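Local coordinates for putative flagellar protein FliS (Parabacteroides merdae ATCC 43184, PDB 4YOK) that is of unknown function but joins a prealbumin-like N-terminal domain to a second, probably E-set-like beta domain, at residues A[34-39]-A[66-71]. Sequence-based numbering, arbitrary orientation. Where two conformers were deposited one is given.
Sequences LQLYQD and YRLTTR
Tyr-37 pairs with Arg-67 and Gln-35 with Thr-69, both hydrogen-bonded pairs joining the two central antiparallel strands of a four-stranded sheet in the prealbumin-like domain. Each pair closes with two N-H...O bonds; Tyr-37 N to Arg-67 O, at 2.8 Å, is nearly straight, 173° at the hydrogen. Between them, the CA of Leu-68 makes a C-H...O contact of 3.5 Å with Gln-35 O.

On one face, in the modelled conformer, the Arg-67 guanidinium lies nearly parallel to the Tyr-37 ring, NH2 above the rim 3.9 Å from Tyr-37 CG and NH1 over CB. A bend at chi3 (86°) turns it toward the CB end of the tyrosine. Thr-69 CG2 meets the ring edge near CE1, while Thr-69 OG1 hydrogen-bonds Glu-82 O.

Leu-36 and Leu-68 share the opposite face, where Leu-36 CD2 touches Leu-68 CD1 at 3.9 Å; Leu-34 CB and Tyr-66 CB add to this apolar cluster. Phe-57 and Leu-61 of strand 56-62 pack against it. Nearby, the Gln-38 amide, tilted 35° to the Tyr-66 ring, sits over the rim of one face.

The three leucines thus bind the strand pair to strand 56-62 on the buried side, while the exposed Arg-67 guanidinium lies alongside the partly exposed Tyr-37 on the other.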
loop_
_atom_site.group_PDB
_atom_site.type_symbol
_atom_site.label_atom_id
_atom_site.label_comp_id
_atom_site.label_asym_id
_atom_site.label_seq_id
_atom_site.Cartn_x
_atom_site.Cartn_y
_atom_site.Cartn_z
ATOM N N LEU A 34 -7.202 5.119 -7.454
ATOM C CA LEU A 34 -8.094 6.203 -7.042
ATOM C C LEU A 34 -8.778 6.714 -8.288
ATOM O O LEU A 34 -8.370 6.370 -9.401
ATOM C CB LEU A 34 -7.365 7.341 -6.308
ATOM C CG LEU A 34 -6.528 6.974 -5.081
ATOM C CD1 LEU A 34 -5.840 8.184 -4.557
ATOM C CD2 LEU A 34 -7.378 6.287 -3.991
ATOM N N GLN A 35 -9.814 7.531 -8.126
ATOM C CA GLN A 35 -10.512 8.055 -9.294
ATOM C C GLN A 35 -10.652 9.543 -9.175
ATOM O O GLN A 35 -10.900 10.041 -8.084
ATOM C CB GLN A 35 -11.888 7.381 -9.449
ATOM C CG GLN A 35 -11.777 5.908 -9.861
ATOM C CD GLN A 35 -13.127 5.279 -9.967
ATOM O OE1 GLN A 35 -13.802 5.034 -8.967
ATOM N NE2 GLN A 35 -13.573 5.064 -11.186
ATOM N N LEU A 36 -10.440 10.259 -10.287
ATOM C CA LEU A 36 -10.573 11.724 -10.346
ATOM C C LEU A 36 -11.804 12.053 -11.159
ATOM O O LEU A 36 -11.851 11.708 -12.342
ATOM C CB LEU A 36 -9.320 12.370 -10.970
ATOM C CG LEU A 36 -8.127 12.573 -10.044
ATOM C CD1 LEU A 36 -6.849 12.713 -10.850
ATOM C CD2 LEU A 36 -8.309 13.830 -9.193
ATOM N N TYR A 37 -12.812 12.673 -10.522
ATOM C CA TYR A 37 -14.078 13.050 -11.186
ATOM C C TYR A 37 -14.120 14.529 -11.483
ATOM O O TYR A 37 -13.597 15.327 -10.711
ATOM C CB TYR A 37 -15.307 12.699 -10.327
ATOM C CG TYR A 37 -15.588 11.219 -10.220
ATOM C CD1 TYR A 37 -14.973 10.442 -9.242
ATOM C CD2 TYR A 37 -16.492 10.594 -11.084
ATOM C CE1 TYR A 37 -15.188 9.068 -9.170
ATOM C CE2 TYR A 37 -16.742 9.222 -10.996
ATOM C CZ TYR A 37 -16.082 8.464 -10.036
ATOM O OH TYR A 37 -16.271 7.106 -9.925
ATOM N N GLN A 38 -14.815 14.895 -12.562
ATOM C CA GLN A 38 -15.048 16.295 -12.935
ATOM C C GLN A 38 -16.519 16.454 -13.267
ATOM O O GLN A 38 -17.053 15.662 -14.044
ATOM C CB GLN A 38 -14.155 16.712 -14.116
ATOM C CG GLN A 38 -13.991 18.222 -14.253
ATOM C CD GLN A 38 -12.672 18.630 -14.868
ATOM O OE1 GLN A 38 -12.118 17.956 -15.748
ATOM N NE2 GLN A 38 -12.160 19.779 -14.444
ATOM N N ASP A 39 -17.192 17.419 -12.631
ATOM C CA ASP A 39 -18.609 17.697 -12.899
ATOM C C ASP A 39 -18.719 18.935 -13.789
ATOM O O ASP A 39 -18.252 20.009 -13.399
ATOM C CB ASP A 39 -19.374 17.899 -11.592
ATOM N N TYR A 66 -11.440 19.129 -9.494
ATOM C CA TYR A 66 -11.598 17.674 -9.480
ATOM C C TYR A 66 -12.029 17.157 -8.140
ATOM O O TYR A 66 -11.772 17.792 -7.106
ATOM C CB TYR A 66 -10.260 16.984 -9.813
ATOM C CG TYR A 66 -9.763 17.202 -11.218
ATOM C CD1 TYR A 66 -10.135 16.347 -12.251
ATOM C CD2 TYR A 66 -8.881 18.241 -11.513
ATOM C CE1 TYR A 66 -9.662 16.532 -13.549
ATOM C CE2 TYR A 66 -8.415 18.446 -12.810
ATOM C CZ TYR A 66 -8.812 17.593 -13.827
ATOM O OH TYR A 66 -8.347 17.784 -15.105
ATOM N N ARG A 67 -12.640 15.967 -8.162
ATOM C CA ARG A 67 -13.024 15.253 -6.949
ATOM C C ARG A 67 -12.251 13.938 -6.929
ATOM O O ARG A 67 -12.461 13.064 -7.776
ATOM C CB ARG A 67 -14.547 15.039 -6.830
ATOM C CG ARG A 67 -14.959 14.481 -5.460
ATOM C CD ARG A 67 -16.466 14.439 -5.270
ATOM N NE ARG A 67 -17.048 13.206 -5.806
ATOM C CZ ARG A 67 -17.645 13.102 -6.991
ATOM N NH1 ARG A 67 -17.758 14.164 -7.783
ATOM N NH2 ARG A 67 -18.141 11.938 -7.388
ATOM N N LEU A 68 -11.287 13.836 -5.985
ATOM C CA LEU A 68 -10.429 12.664 -5.832
ATOM C C LEU A 68 -11.070 11.680 -4.850
ATOM O O LEU A 68 -11.342 12.057 -3.697
ATOM C CB LEU A 68 -9.046 13.106 -5.356
ATOM C CG LEU A 68 -8.030 11.993 -5.090
ATOM C CD1 LEU A 68 -7.640 11.255 -6.390
ATOM C CD2 LEU A 68 -6.811 12.581 -4.423
ATOM N N THR A 69 -11.331 10.424 -5.305
ATOM C CA THR A 69 -11.977 9.446 -4.424
ATOM C C THR A 69 -11.350 8.059 -4.528
ATOM O O THR A 69 -10.609 7.767 -5.472
ATOM C CB THR A 69 -13.505 9.392 -4.708
ATOM O OG1 THR A 69 -14.161 8.622 -3.705
ATOM C CG2 THR A 69 -13.837 8.822 -6.069
ATOM N N THR A 70 -11.681 7.186 -3.540
ATOM C CA THR A 70 -11.222 5.800 -3.569
ATOM C C THR A 70 -12.109 5.070 -4.586
ATOM O O THR A 70 -13.188 5.559 -4.940
ATOM C CB THR A 70 -11.309 5.165 -2.186
ATOM O OG1 THR A 70 -12.643 5.290 -1.682
ATOM C CG2 THR A 70 -10.267 5.704 -1.222
ATOM N N ARG A 71 -11.660 3.920 -5.053
ATOM C CA ARG A 71 -12.427 3.063 -5.952
ATOM C C ARG A 71 -13.198 2.079 -5.072
ATOM O O ARG A 71 -12.633 1.534 -4.111
ATOM C CB ARG A 71 -11.459 2.365 -6.927
ATOM C CG ARG A 71 -12.141 1.522 -7.999
ATOM C CD ARG A 71 -11.101 0.931 -8.935
ATOM N NE ARG A 71 -11.591 -0.257 -9.641
ATOM C CZ ARG A 71 -12.165 -0.247 -10.841
ATOM N NH1 ARG A 71 -12.344 0.897 -11.492
ATOM N NH2 ARG A 71 -12.570 -1.381 -11.399
#